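Local coordinates for protein involved in catabolism of external DNA (Legionella pneumophila subsp. pneumophila, PDB 2OO3) that probably transfers a methyl group from S-adenosyl-L-methionine to N6 of one adenine in 23S ribosomal RNA, at residues 116-121 / 137-142; 102-107 / 130-135; 75-80 / 257-262; 224-229 / 268-273. All blocks are in the same frame, centred on the assembly; numbering follows the deposited sequence.

How the contacts relate
Contacts 1 and 4 sit at the two edges of one mixed eight-stranded sheet, their centres about 33 Å apart on opposite sides of the chain's centre. Contact 2 lies against contact 1, with centres about 9 Å apart: Ile-107 and Pro-103 of helix 102-109 rest on Leu-116 and Leu-118, and His-134 on Val-139. Contact 3 adjoins contact 4, centres about 14 Å apart, with Leu-257 of helix 249-263 packed on Tyr-271 and Ile-273. Contacts 1 and 2 carry Glu-120 and Ser-102, both predicted to bind S-adenosyl-L-methionine. Contacts 3 and 4 are farther from that site; the side chain of Leu-260 is about 9 Å from that of His-20, another residue predicted to bind it.

Contact 1 (116-121 / 137-142); sequences LYLCEL and KKVYVN
Tyr-117 and Asn-142 meet face to face: the amide of Asn-142 lies over one face of the phenol ring, the two planes only 6° apart. ND2 stands 3.1 Å above the ring plane, offset toward the rim, where its nearest atoms include Tyr-117 CZ at 3.2 Å. CG of Tyr-117 is anti to the backbone N (chi1 -165°), whereas CG of Asn-142 lies beside its own N. Cys-119 SG adjoins the same ring at its edge. On the other face of the sheet, Leu-118 CD1 touches Val-139 CG1 at 3.6 Å, and Leu-116 CD1 comes 3.5 Å from Lys-138 O. Between the two sets of side chains runs a parallel ladder in which Leu-116, Leu-118 and Glu-120 donate to the carbonyls of Lys-138, Tyr-140 and Asn-142, while Tyr-140 and Asn-142 donate back to Leu-116 and Leu-118. Farther out, helix 102-109 packs on Leu-116 and Leu-118, and Gly-45 N holds OE1 of Glu-120, a predicted S-adenosyl-L-methionine-binding residue. Strand 115-119, helix 123-129 and edge strand 139-142 form a beta-alpha-beta unit of the Rossmann-like methyltransferase fold; Glu-120 follows the second strand of that fold, where this class usually carries its acidic cofactor-binding residue.

Contact 2 (102-107 / 130-135); sequences SPYFAI and LKLPHF
Ile-107 reaches the loop 130-135 with two separate branches. CG1 lies beside the backbone N (chi1 -72°), and the chain then extends at chi2 166° to bring CD1 to 3.3 Å from Pro-133 O, a methyl against a carbonyl oxygen. The other branch, CG2, is anti to the backbone N and meets the Phe-135 ring at CD2, 3.4 Å away, with CE2 slightly farther off; it also faces Pro-133 O. One face of the Phe-135 ring is overlaid near the rim by CB of Pro-133. One helical turn earlier, at Tyr-104, Leu-132 CD1 lies in the plane of the tyrosine ring at the edge, 3.9 Å from CD1. Pro-133 crosses the tyrosine at about a right angle, its CG 4.0 Å from Tyr-104 CE1. The loop links helix 123-129 to edge strand 139-142 of the Rossmann-like sheet, so the contact fastens this connection to helix 102-109, whose first residue, Ser-102, is predicted to bind S-adenosyl-L-methionine. At the far end of Tyr-104, OH is hydrogen-bonded to Gln-89 OE1 of helix 81-90, which also packs against the ring through Val-86 and Ile-90. Ile-107 also touches Val-139 of the sheet.

Contact 3 (75-80 / 257-262); sequences NLPSLF and LETLTT. With SO4 (sulfate ion), chain D.
Phe-80 and Thr-259 point at each other tip to tip, with CZ of the ring 3.8 Å from both CB and CG2 of the threonine. Leu-260 CD2 approaches the same ring in its plane, at the edge, 3.8 Å from CE1. Over the centre of one face lies CD2 of Leu-76, 4.1 Å above the plane, and that methyl also reaches Thr-259 CG2. Pro-77 meets Thr-259 tip to tip as well. Thr-259 has OG1 beside the backbone N (chi1 -55°) and turned to Pro-77 CG, 3.4 Å away, while CG2, anti to N, touches both Phe-80 CZ and Pro-77 CD. Within helix 249-263, OG1 is hydrogen-bonded to Leu-255 O. The side-chain contacts of Leu-76, Pro-77 and Phe-80 join this helix to the loop and 3-10 turn before helix 81-90, far away in sequence. Next to the proline, Ser-78 N donates to O2 of a sulfate, probably from the crystallisation liquor, at 2.7 Å. Helix 14-30 packs on the same cluster, Ile-21 touching Phe-80 and Val-17 touching Leu-260.

Contact 4 (224-229 / 268-273); sequences ELHLNP and SSSYMI
Asn-228 turns its amide across to the start of strand 270-275. Its CB lies 3.4 Å from Ser-268 O, and CG, beside the backbone N (chi1 -54°), stands 3.6 Å from the same oxygen. OD1 comes no nearer than 4.1 Å to Ser-270 OG across the contact. ND2 donates twice: to Ser-268 O at 2.8 Å and to Ser-270 OG at 3.0 Å, the latter only 2° out of the amide plane. Both acceptors lie close to this plane, so the two bonds together fix the rotation of the amide. Ser-270 OG in turn stands 3.8 Å from His-226 CB. The strands themselves are antiparallel: Glu-224 with Met-272 and His-226 with Ser-270 are hydrogen-bonded pairs, flanking the non-hydrogen-bonded pair Leu-225 and Tyr-271. Glu-224 and Met-272 lie side by side, CB to CG 3.8 Å, and His-226 NE2 donates to Glu-224 OE1 at 2.7 Å, meeting it on the anti side. OE2 of the same carboxylate is taken by Arg-222 and Tyr-198. Strand 270-275 forms this edge of the sheet. With arginine, tyrosine and histidine gripping it, the buried Glu-224 carboxylate is probably an anion and could favour protonation of His-226, though the Arg-222 salt bridge would weaken this.

Contact 1 (116-121 / 137-142)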
loop_
_atom_site.group_PDB
_atom_site.type_symbol
_atom_site.label_atom_id
_atom_site.label_comp_id
_atom_site.label_asym_id
_atom_site.label_seq_id
_atom_site.Cartn_x
_atom_site.Cartn_y
_atom_site.Cartn_z
ATOM N N LEU A 116 -11.328 -7.429 -8.643
ATOM C CA LEU A 116 -10.539 -6.204 -8.402
ATOM C C LEU A 116 -11.338 -5.015 -8.883
ATOM O O LEU A 116 -11.853 -4.996 -10.004
ATOM C CB LEU A 116 -9.186 -6.221 -9.143
ATOM C CG LEU A 116 -8.115 -7.258 -8.734
ATOM C CD1 LEU A 116 -8.461 -8.660 -9.237
ATOM C CD2 LEU A 116 -6.735 -6.811 -9.236
ATOM N N TYR A 117 -11.395 -3.995 -8.052
ATOM C CA TYR A 117 -12.071 -2.797 -8.406
ATOM C C TYR A 117 -11.101 -1.627 -8.180
ATOM O O TYR A 117 -10.707 -1.320 -7.033
ATOM C CB TYR A 117 -13.296 -2.683 -7.525
ATOM C CG TYR A 117 -14.293 -1.681 -7.988
ATOM C CD1 TYR A 117 -15.536 -2.094 -8.514
ATOM C CD2 TYR A 117 -14.034 -0.309 -7.885
ATOM C CE1 TYR A 117 -16.476 -1.160 -8.915
ATOM C CE2 TYR A 117 -14.971 0.623 -8.285
ATOM C CZ TYR A 117 -16.180 0.183 -8.793
ATOM O OH TYR A 117 -17.106 1.089 -9.160
ATOM N N LEU A 118 -10.710 -0.975 -9.270
ATOM C CA LEU A 118 -9.663 0.033 -9.209
ATOM C C LEU A 118 -10.242 1.397 -9.547
ATOM O O LEU A 118 -10.891 1.548 -10.590
ATOM C CB LEU A 118 -8.559 -0.298 -10.219
ATOM C CG LEU A 118 -7.973 -1.723 -10.150
ATOM C CD1 LEU A 118 -6.993 -2.022 -11.299
ATOM C CD2 LEU A 118 -7.324 -2.013 -8.724
ATOM N N CYS A 119 -9.988 2.386 -8.697
ATOM C CA CYS A 119 -10.562 3.734 -8.896
ATOM C C CYS A 119 -9.451 4.720 -9.158
ATOM O O CYS A 119 -8.444 4.718 -8.443
ATOM C CB CYS A 119 -11.326 4.219 -7.656
ATOM S SG CYS A 119 -12.720 3.138 -7.127
ATOM N N GLU A 120 -9.650 5.593 -10.133
ATOM C CA GLU A 120 -8.700 6.667 -10.359
ATOM C C GLU A 120 -9.424 7.928 -10.830
ATOM O O GLU A 120 -10.146 7.898 -11.817
ATOM C CB GLU A 120 -7.605 6.249 -11.375
ATOM C CG GLU A 120 -6.646 7.399 -11.800
ATOM C CD GLU A 120 -5.994 8.129 -10.604
ATOM O OE1 GLU A 120 -5.623 7.475 -9.580
ATOM O OE2 GLU A 120 -5.859 9.374 -10.695
ATOM N N LEU A 121 -9.154 9.035 -10.157
ATOM C CA LEU A 121 -9.818 10.303 -10.460
ATOM C C LEU A 121 -9.212 11.072 -11.658
ATOM O O LEU A 121 -9.941 11.693 -12.441
ATOM C CB LEU A 121 -9.787 11.157 -9.195
ATOM C CG LEU A 121 -10.757 12.315 -9.018
ATOM C CD1 LEU A 121 -12.162 11.810 -9.009
ATOM C CD2 LEU A 121 -10.428 13.055 -7.750
ATOM N N LYS A 137 -7.402 -12.478 -14.574
ATOM C CA LYS A 137 -8.138 -11.897 -13.425
ATOM C C LYS A 137 -9.275 -11.042 -13.896
ATOM O O LYS A 137 -9.391 -10.691 -15.089
ATOM C CB LYS A 137 -7.249 -11.046 -12.501
ATOM C CG LYS A 137 -5.854 -11.553 -12.295
ATOM C CD LYS A 137 -5.782 -13.012 -11.780
ATOM C CE LYS A 137 -4.388 -13.528 -12.121
ATOM N NZ LYS A 137 -3.717 -14.058 -10.955
ATOM N N LYS A 138 -10.105 -10.685 -12.939
ATOM C CA LYS A 138 -11.356 -9.997 -13.182
ATOM C C LYS A 138 -11.138 -8.553 -12.668
ATOM O O LYS A 138 -11.164 -8.296 -11.464
ATOM C CB LYS A 138 -12.434 -10.753 -12.389
ATOM C CG LYS A 138 -13.853 -10.377 -12.614
ATOM C CD LYS A 138 -14.829 -11.561 -12.157
ATOM C CE LYS A 138 -14.798 -11.867 -10.644
ATOM N NZ LYS A 138 -15.418 -13.201 -10.233
ATOM N N VAL A 139 -10.897 -7.623 -13.592
ATOM C CA VAL A 139 -10.433 -6.298 -13.226
ATOM C C VAL A 139 -11.388 -5.199 -13.710
ATOM O O VAL A 139 -11.568 -5.017 -14.910
ATOM C CB VAL A 139 -9.002 -6.012 -13.773
ATOM C CG1 VAL A 139 -8.522 -4.602 -13.342
ATOM C CG2 VAL A 139 -8.004 -7.062 -13.291
ATOM N N TYR A 140 -12.000 -4.485 -12.779
ATOM C CA TYR A 140 -12.890 -3.365 -13.126
ATOM C C TYR A 140 -12.227 -2.040 -12.846
ATOM O O TYR A 140 -11.960 -1.710 -11.685
ATOM C CB TYR A 140 -14.192 -3.464 -12.336
ATOM C CG TYR A 140 -14.965 -4.699 -12.735
ATOM C CD1 TYR A 140 -15.914 -4.647 -13.778
ATOM C CD2 TYR A 140 -14.725 -5.935 -12.112
ATOM C CE1 TYR A 140 -16.610 -5.790 -14.175
ATOM C CE2 TYR A 140 -15.435 -7.097 -12.503
ATOM C CZ TYR A 140 -16.379 -7.002 -13.524
ATOM O OH TYR A 140 -17.064 -8.139 -13.900
ATOM N N VAL A 141 -11.964 -1.276 -13.896
ATOM C CA VAL A 141 -11.288 0.022 -13.757
ATOM C C VAL A 141 -12.321 1.129 -13.860
ATOM O O VAL A 141 -13.070 1.174 -14.844
ATOM C CB VAL A 141 -10.249 0.205 -14.862
ATOM C CG1 VAL A 141 -9.505 1.554 -14.718
ATOM C CG2 VAL A 141 -9.259 -0.955 -14.865
ATOM N N ASN A 142 -12.359 2.018 -12.858
ATOM C CA ASN A 142 -13.367 3.076 -12.752
ATOM C C ASN A 142 -12.817 4.494 -12.593
ATOM O O ASN A 142 -11.948 4.742 -11.754
ATOM C CB ASN A 142 -14.301 2.751 -11.610
ATOM C CG ASN A 142 -15.020 1.442 -11.834
ATOM O OD1 ASN A 142 -16.122 1.413 -12.385
ATOM N ND2 ASN A 142 -14.388 0.340 -11.423
#

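Contact 2 (102-107 / 130-135)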
loop_
_atom_site.group_PDB
_atom_site.type_symbol
_atom_site.label_atom_id
_atom_site.label_comp_id
_atom_site.label_asym_id
_atom_site.label_seq_id
_atom_site.Cartn_x
_atom_site.Cartn_y
_atom_site.Cartn_z
ATOM N N SER A 102 0.537 -0.412 -7.348
ATOM C CA SER A 102 -0.205 -1.373 -6.555
ATOM C C SER A 102 -1.163 -2.263 -7.371
ATOM O O SER A 102 -1.236 -3.484 -7.121
ATOM C CB SER A 102 -0.895 -0.684 -5.349
ATOM O OG SER A 102 -1.910 0.184 -5.806
ATOM N N PRO A 103 -1.855 -1.707 -8.383
ATOM C CA PRO A 103 -2.716 -2.630 -9.165
ATOM C C PRO A 103 -1.940 -3.766 -9.868
ATOM O O PRO A 103 -2.452 -4.861 -9.950
ATOM C CB PRO A 103 -3.324 -1.700 -10.242
ATOM C CG PRO A 103 -3.290 -0.364 -9.646
ATOM C CD PRO A 103 -1.963 -0.325 -8.914
ATOM N N TYR A 104 -0.721 -3.487 -10.342
ATOM C CA TYR A 104 0.126 -4.499 -10.979
ATOM C C TYR A 104 0.554 -5.580 -9.982
ATOM O O TYR A 104 0.550 -6.773 -10.315
ATOM C CB TYR A 104 1.338 -3.831 -11.664
ATOM C CG TYR A 104 2.014 -4.719 -12.682
ATOM C CD1 TYR A 104 1.690 -4.625 -14.042
ATOM C CD2 TYR A 104 3.001 -5.623 -12.299
ATOM C CE1 TYR A 104 2.286 -5.469 -15.000
ATOM C CE2 TYR A 104 3.647 -6.447 -13.267
ATOM C CZ TYR A 104 3.265 -6.361 -14.598
ATOM O OH TYR A 104 3.874 -7.154 -15.540
ATOM N N PHE A 105 0.874 -5.205 -8.745
ATOM C CA PHE A 105 1.063 -6.233 -7.703
ATOM C C PHE A 105 -0.200 -7.080 -7.473
ATOM O O PHE A 105 -0.133 -8.338 -7.393
ATOM C CB PHE A 105 1.542 -5.580 -6.385
ATOM C CG PHE A 105 2.946 -5.001 -6.469
ATOM C CD1 PHE A 105 4.073 -5.843 -6.400
ATOM C CD2 PHE A 105 3.142 -3.638 -6.596
ATOM C CE1 PHE A 105 5.381 -5.305 -6.475
ATOM C CE2 PHE A 105 4.451 -3.088 -6.660
ATOM C CZ PHE A 105 5.556 -3.930 -6.611
ATOM N N ALA A 106 -1.351 -6.426 -7.335
ATOM C CA ALA A 106 -2.585 -7.152 -7.000
ATOM C C ALA A 106 -2.998 -8.160 -8.090
ATOM O O ALA A 106 -3.399 -9.298 -7.819
ATOM C CB ALA A 106 -3.724 -6.157 -6.680
ATOM N N ILE A 107 -2.880 -7.738 -9.341
ATOM C CA ILE A 107 -3.219 -8.595 -10.455
ATOM C C ILE A 107 -2.299 -9.808 -10.475
ATOM O O ILE A 107 -2.710 -10.898 -10.840
ATOM C CB ILE A 107 -3.174 -7.791 -11.790
ATOM C CG1 ILE A 107 -4.367 -6.832 -11.858
ATOM C CG2 ILE A 107 -3.282 -8.721 -12.954
ATOM C CD1 ILE A 107 -4.268 -5.710 -12.990
ATOM N N LEU A 130 -6.235 1.867 -17.882
ATOM C CA LEU A 130 -7.009 1.022 -18.803
ATOM C C LEU A 130 -6.129 0.090 -19.629
ATOM O O LEU A 130 -6.643 -0.850 -20.241
ATOM C CB LEU A 130 -7.860 1.891 -19.771
ATOM C CG LEU A 130 -9.001 2.675 -19.145
ATOM C CD1 LEU A 130 -9.640 3.627 -20.175
ATOM C CD2 LEU A 130 -10.055 1.722 -18.535
ATOM N N LYS A 131 -4.820 0.353 -19.662
ATOM C CA LYS A 131 -3.875 -0.449 -20.438
ATOM C C LYS A 131 -3.176 -1.579 -19.636
ATOM O O LYS A 131 -2.401 -2.326 -20.185
ATOM C CB LYS A 131 -2.804 0.476 -21.022
ATOM C CG LYS A 131 -3.350 1.630 -21.932
ATOM C CD LYS A 131 -3.970 1.006 -23.160
ATOM C CE LYS A 131 -3.907 1.878 -24.445
ATOM N NZ LYS A 131 -4.489 1.089 -25.628
ATOM N N LEU A 132 -3.411 -1.669 -18.337
ATOM C CA LEU A 132 -2.822 -2.761 -17.527
ATOM C C LEU A 132 -3.286 -4.127 -17.983
ATOM O O LEU A 132 -4.489 -4.289 -18.245
ATOM C CB LEU A 132 -3.211 -2.600 -16.065
ATOM C CG LEU A 132 -2.372 -1.585 -15.261
ATOM C CD1 LEU A 132 -1.540 -2.384 -14.287
ATOM C CD2 LEU A 132 -1.501 -0.567 -16.105
ATOM N N PRO A 133 -2.347 -5.112 -18.071
ATOM C CA PRO A 133 -2.790 -6.475 -18.397
ATOM C C PRO A 133 -3.679 -7.022 -17.261
ATOM O O PRO A 133 -3.459 -6.675 -16.080
ATOM C CB PRO A 133 -1.467 -7.292 -18.469
ATOM C CG PRO A 133 -0.469 -6.514 -17.657
ATOM C CD PRO A 133 -0.882 -5.044 -17.860
ATOM N N HIS A 134 -4.666 -7.845 -17.608
ATOM C CA HIS A 134 -5.529 -8.478 -16.602
ATOM C C HIS A 134 -5.144 -9.926 -16.403
ATOM O O HIS A 134 -5.572 -10.539 -15.440
ATOM C CB HIS A 134 -7.027 -8.397 -16.995
ATOM C CG HIS A 134 -7.543 -6.990 -17.088
ATOM N ND1 HIS A 134 -8.794 -6.674 -17.585
ATOM C CD2 HIS A 134 -6.954 -5.810 -16.764
ATOM C CE1 HIS A 134 -8.963 -5.361 -17.524
ATOM N NE2 HIS A 134 -7.853 -4.815 -17.052
ATOM N N PHE A 135 -4.324 -10.472 -17.292
ATOM C CA PHE A 135 -4.086 -11.937 -17.299
ATOM C C PHE A 135 -5.445 -12.655 -17.274
ATOM O O PHE A 135 -6.340 -12.288 -18.038
ATOM C CB PHE A 135 -3.183 -12.338 -16.136
ATOM C CG PHE A 135 -1.888 -11.567 -16.086
ATOM C CD1 PHE A 135 -1.011 -11.573 -17.161
ATOM C CD2 PHE A 135 -1.569 -10.805 -14.997
ATOM C CE1 PHE A 135 0.180 -10.808 -17.121
ATOM C CE2 PHE A 135 -0.376 -10.069 -14.953
ATOM C CZ PHE A 135 0.477 -10.061 -16.009
#

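Contact 3 (75-80 / 257-262)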
loop_
_atom_site.group_PDB
_atom_site.type_symbol
_atom_site.label_atom_id
_atom_site.label_comp_id
_atom_site.label_asym_id
_atom_site.label_seq_id
_atom_site.Cartn_x
_atom_site.Cartn_y
_atom_site.Cartn_z
ATOM N N ASN A 75 20.192 -11.082 -1.611
ATOM C CA ASN A 75 20.474 -11.106 -0.200
ATOM C C ASN A 75 19.271 -10.795 0.691
ATOM O O ASN A 75 19.429 -10.594 1.905
ATOM C CB ASN A 75 21.627 -10.144 0.085
ATOM C CG ASN A 75 22.940 -10.627 -0.533
ATOM O OD1 ASN A 75 23.620 -11.460 0.052
ATOM N ND2 ASN A 75 23.291 -10.110 -1.728
ATOM N N LEU A 76 18.075 -10.736 0.108
ATOM C CA LEU A 76 16.916 -10.315 0.885
ATOM C C LEU A 76 16.287 -11.522 1.590
ATOM O O LEU A 76 16.354 -12.640 1.074
ATOM C CB LEU A 76 15.878 -9.626 -0.015
ATOM C CG LEU A 76 16.204 -8.228 -0.563
ATOM C CD1 LEU A 76 15.125 -7.817 -1.569
ATOM C CD2 LEU A 76 16.378 -7.126 0.556
ATOM N N PRO A 77 15.677 -11.299 2.766
ATOM C CA PRO A 77 14.905 -12.351 3.419
ATOM C C PRO A 77 13.743 -12.777 2.531
ATOM O O PRO A 77 13.252 -11.982 1.711
ATOM C CB PRO A 77 14.386 -11.673 4.703
ATOM C CG PRO A 77 15.326 -10.472 4.922
ATOM C CD PRO A 77 15.673 -10.037 3.537
ATOM N N SER A 78 13.328 -14.034 2.666
ATOM C CA SER A 78 12.271 -14.621 1.841
ATOM C C SER A 78 10.943 -13.889 1.887
ATOM O O SER A 78 10.141 -14.058 0.979
ATOM C CB SER A 78 12.047 -16.103 2.230
ATOM O OG SER A 78 11.449 -16.160 3.523
ATOM N N LEU A 79 10.681 -13.093 2.933
ATOM C CA LEU A 79 9.472 -12.231 2.976
ATOM C C LEU A 79 9.353 -11.239 1.799
ATOM O O LEU A 79 8.257 -10.720 1.526
ATOM C CB LEU A 79 9.388 -11.448 4.313
ATOM C CG LEU A 79 9.026 -12.316 5.534
ATOM C CD1 LEU A 79 9.019 -11.470 6.802
ATOM C CD2 LEU A 79 7.673 -12.939 5.350
ATOM N N PHE A 80 10.474 -10.989 1.133
ATOM C CA PHE A 80 10.569 -10.098 -0.033
ATOM C C PHE A 80 10.300 -10.764 -1.371
ATOM O O PHE A 80 10.213 -10.082 -2.411
ATOM C CB PHE A 80 11.948 -9.451 -0.082
ATOM C CG PHE A 80 12.163 -8.341 0.963
ATOM C CD1 PHE A 80 12.164 -6.987 0.582
ATOM C CD2 PHE A 80 12.397 -8.657 2.314
ATOM C CE1 PHE A 80 12.403 -5.974 1.532
ATOM C CE2 PHE A 80 12.619 -7.650 3.288
ATOM C CZ PHE A 80 12.616 -6.303 2.903
ATOM N N LEU A 257 10.625 -4.364 8.071
ATOM C CA LEU A 257 11.050 -3.016 8.478
ATOM C C LEU A 257 12.495 -2.993 8.965
ATOM O O LEU A 257 13.237 -2.073 8.618
ATOM C CB LEU A 257 10.124 -2.437 9.557
ATOM C CG LEU A 257 8.677 -2.155 9.119
ATOM C CD1 LEU A 257 7.752 -1.949 10.339
ATOM C CD2 LEU A 257 8.628 -0.921 8.204
ATOM N N GLU A 258 12.907 -3.996 9.750
ATOM C CA GLU A 258 14.321 -4.088 10.151
ATOM C C GLU A 258 15.217 -4.151 8.941
ATOM O O GLU A 258 16.232 -3.454 8.888
ATOM C CB GLU A 258 14.621 -5.340 10.967
ATOM C CG GLU A 258 13.911 -5.492 12.284
ATOM C CD GLU A 258 14.481 -6.700 13.028
ATOM O OE1 GLU A 258 13.867 -7.146 14.022
ATOM O OE2 GLU A 258 15.569 -7.190 12.592
ATOM N N THR A 259 14.879 -5.020 7.979
ATOM C CA THR A 259 15.657 -5.105 6.733
ATOM C C THR A 259 15.742 -3.760 5.992
ATOM O O THR A 259 16.829 -3.341 5.565
ATOM C CB THR A 259 15.120 -6.215 5.784
ATOM O OG1 THR A 259 15.097 -7.447 6.500
ATOM C CG2 THR A 259 16.005 -6.393 4.599
ATOM N N LEU A 260 14.609 -3.086 5.833
ATOM C CA LEU A 260 14.597 -1.795 5.118
ATOM C C LEU A 260 15.485 -0.695 5.767
ATOM O O LEU A 260 16.107 0.129 5.070
ATOM C CB LEU A 260 13.148 -1.309 4.933
ATOM C CG LEU A 260 12.312 -2.216 4.010
ATOM C CD1 LEU A 260 10.927 -1.619 3.888
ATOM C CD2 LEU A 260 12.994 -2.327 2.604
ATOM N N THR A 261 15.538 -0.671 7.094
ATOM C CA THR A 261 16.365 0.321 7.776
ATOM C C THR A 261 17.848 0.045 7.517
ATOM O O THR A 261 18.663 0.932 7.743
ATOM C CB THR A 261 16.136 0.388 9.289
ATOM O OG1 THR A 261 16.494 -0.858 9.894
ATOM C CG2 THR A 261 14.679 0.701 9.626
ATOM N N THR A 262 18.206 -1.155 7.048
ATOM C CA THR A 262 19.599 -1.394 6.647
ATOM C C THR A 262 19.908 -0.813 5.250
ATOM O O THR A 262 21.065 -0.636 4.909
ATOM C CB THR A 262 20.015 -2.890 6.690
ATOM O OG1 THR A 262 19.406 -3.620 5.614
ATOM C CG2 THR A 262 19.641 -3.539 8.032
HETATM S S SO4 D . 15.226 -16.239 5.143
HETATM O O1 SO4 D . 16.608 -16.698 5.272
HETATM O O2 SO4 D . 15.085 -15.702 3.796
HETATM O O3 SO4 D . 14.311 -17.368 5.334
HETATM O O4 SO4 D . 14.929 -15.211 6.140
#

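Contact 4 (224-229 / 268-273)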
loop_
_atom_site.group_PDB
_atom_site.type_symbol
_atom_site.label_atom_id
_atom_site.label_comp_id
_atom_site.label_asym_id
_atom_site.label_seq_id
_atom_site.Cartn_x
_atom_site.Cartn_y
_atom_site.Cartn_z
ATOM N N GLU A 224 5.433 2.201 10.939
ATOM C CA GLU A 224 6.021 3.420 10.392
ATOM C C GLU A 224 7.488 3.177 10.128
ATOM O O GLU A 224 8.097 2.343 10.773
ATOM C CB GLU A 224 5.854 4.626 11.332
ATOM C CG GLU A 224 4.414 5.018 11.563
ATOM C CD GLU A 224 4.250 6.338 12.322
ATOM O OE1 GLU A 224 5.280 6.914 12.768
ATOM O OE2 GLU A 224 3.093 6.771 12.479
ATOM N N LEU A 225 8.017 3.911 9.162
ATOM C CA LEU A 225 9.407 3.840 8.748
ATOM C C LEU A 225 9.865 5.287 8.673
ATOM O O LEU A 225 9.250 6.097 7.990
ATOM C CB LEU A 225 9.481 3.172 7.361
ATOM C CG LEU A 225 10.827 3.016 6.655
ATOM C CD1 LEU A 225 11.771 2.125 7.438
ATOM C CD2 LEU A 225 10.637 2.443 5.246
ATOM N N HIS A 226 10.943 5.608 9.366
ATOM C CA HIS A 226 11.396 6.968 9.471
ATOM C C HIS A 226 12.840 7.047 8.989
ATOM O O HIS A 226 13.723 6.309 9.466
ATOM C CB HIS A 226 11.260 7.451 10.908
ATOM C CG HIS A 226 9.846 7.540 11.377
ATOM N ND1 HIS A 226 8.952 8.463 10.874
ATOM C CD2 HIS A 226 9.169 6.833 12.308
ATOM C CE1 HIS A 226 7.781 8.308 11.468
ATOM N NE2 HIS A 226 7.887 7.324 12.341
ATOM N N LEU A 227 13.073 7.940 8.028
ATOM C CA LEU A 227 14.407 8.105 7.496
ATOM C C LEU A 227 15.356 8.866 8.447
ATOM O O LEU A 227 16.567 8.696 8.365
ATOM C CB LEU A 227 14.349 8.822 6.150
ATOM C CG LEU A 227 13.637 8.125 5.007
ATOM C CD1 LEU A 227 13.643 9.073 3.794
ATOM C CD2 LEU A 227 14.308 6.800 4.675
ATOM N N ASN A 228 14.789 9.703 9.304
ATOM C CA ASN A 228 15.528 10.552 10.249
ATOM C C ASN A 228 16.656 11.359 9.633
ATOM O O ASN A 228 17.796 11.292 10.124
ATOM C CB ASN A 228 15.994 9.756 11.469
ATOM C CG ASN A 228 14.843 9.023 12.142
ATOM O OD1 ASN A 228 13.807 9.611 12.412
ATOM N ND2 ASN A 228 15.022 7.747 12.403
ATOM N N PRO A 229 16.331 12.157 8.588
ATOM C CA PRO A 229 17.347 12.992 7.960
ATOM C C PRO A 229 17.605 14.122 8.966
ATOM O O PRO A 229 16.855 14.244 9.940
ATOM C CB PRO A 229 16.649 13.517 6.710
ATOM C CG PRO A 229 15.194 13.537 7.044
ATOM C CD PRO A 229 14.978 12.434 8.042
ATOM N N SER A 268 20.857 5.505 10.880
ATOM C CA SER A 268 19.991 6.593 11.401
ATOM C C SER A 268 18.483 6.335 11.281
ATOM O O SER A 268 17.678 6.862 12.064
ATOM C CB SER A 268 20.322 7.919 10.709
ATOM O OG SER A 268 21.637 8.339 11.016
ATOM N N SER A 269 18.097 5.543 10.292
ATOM C CA SER A 269 16.677 5.285 10.057
ATOM C C SER A 269 16.129 4.405 11.168
ATOM O O SER A 269 16.903 3.733 11.886
ATOM C CB SER A 269 16.452 4.647 8.678
ATOM O OG SER A 269 17.058 3.366 8.612
ATOM N N SER A 270 14.805 4.451 11.368
ATOM C CA SER A 270 14.165 3.688 12.450
ATOM C C SER A 270 12.777 3.281 11.975
ATOM O O SER A 270 12.322 3.756 10.940
ATOM C CB SER A 270 14.058 4.504 13.747
ATOM O OG SER A 270 13.260 5.671 13.554
ATOM N N TYR A 271 12.126 2.417 12.738
ATOM C CA TYR A 271 10.772 1.963 12.436
ATOM C C TYR A 271 10.072 1.792 13.778
ATOM O O TYR A 271 10.719 1.721 14.850
ATOM C CB TYR A 271 10.791 0.622 11.642
ATOM C CG TYR A 271 11.145 -0.590 12.490
ATOM C CD1 TYR A 271 10.155 -1.290 13.184
ATOM C CD2 TYR A 271 12.475 -1.034 12.604
ATOM C CE1 TYR A 271 10.467 -2.396 13.986
ATOM C CE2 TYR A 271 12.805 -2.153 13.411
ATOM C CZ TYR A 271 11.796 -2.817 14.089
ATOM O OH TYR A 271 12.093 -3.908 14.890
ATOM N N MET A 272 8.752 1.704 13.724
ATOM C CA MET A 272 7.971 1.308 14.871
ATOM C C MET A 272 6.749 0.516 14.415
ATOM O O MET A 272 6.314 0.601 13.257
ATOM C CB MET A 272 7.532 2.544 15.659
ATOM C CG MET A 272 6.538 3.449 14.912
ATOM S SD MET A 272 4.777 3.038 15.166
ATOM C CE MET A 272 4.441 4.101 16.556
ATOM N N ILE A 273 6.205 -0.253 15.340
ATOM C CA ILE A 273 5.040 -1.081 15.129
ATOM C C ILE A 273 4.271 -0.928 16.437
ATOM O O ILE A 273 4.861 -1.071 17.530
ATOM C CB ILE A 273 5.392 -2.571 14.970
ATOM C CG1 ILE A 273 6.302 -2.807 13.776
ATOM C CG2 ILE A 273 4.122 -3.427 14.765
ATOM C CD1 ILE A 273 6.848 -4.199 13.788
#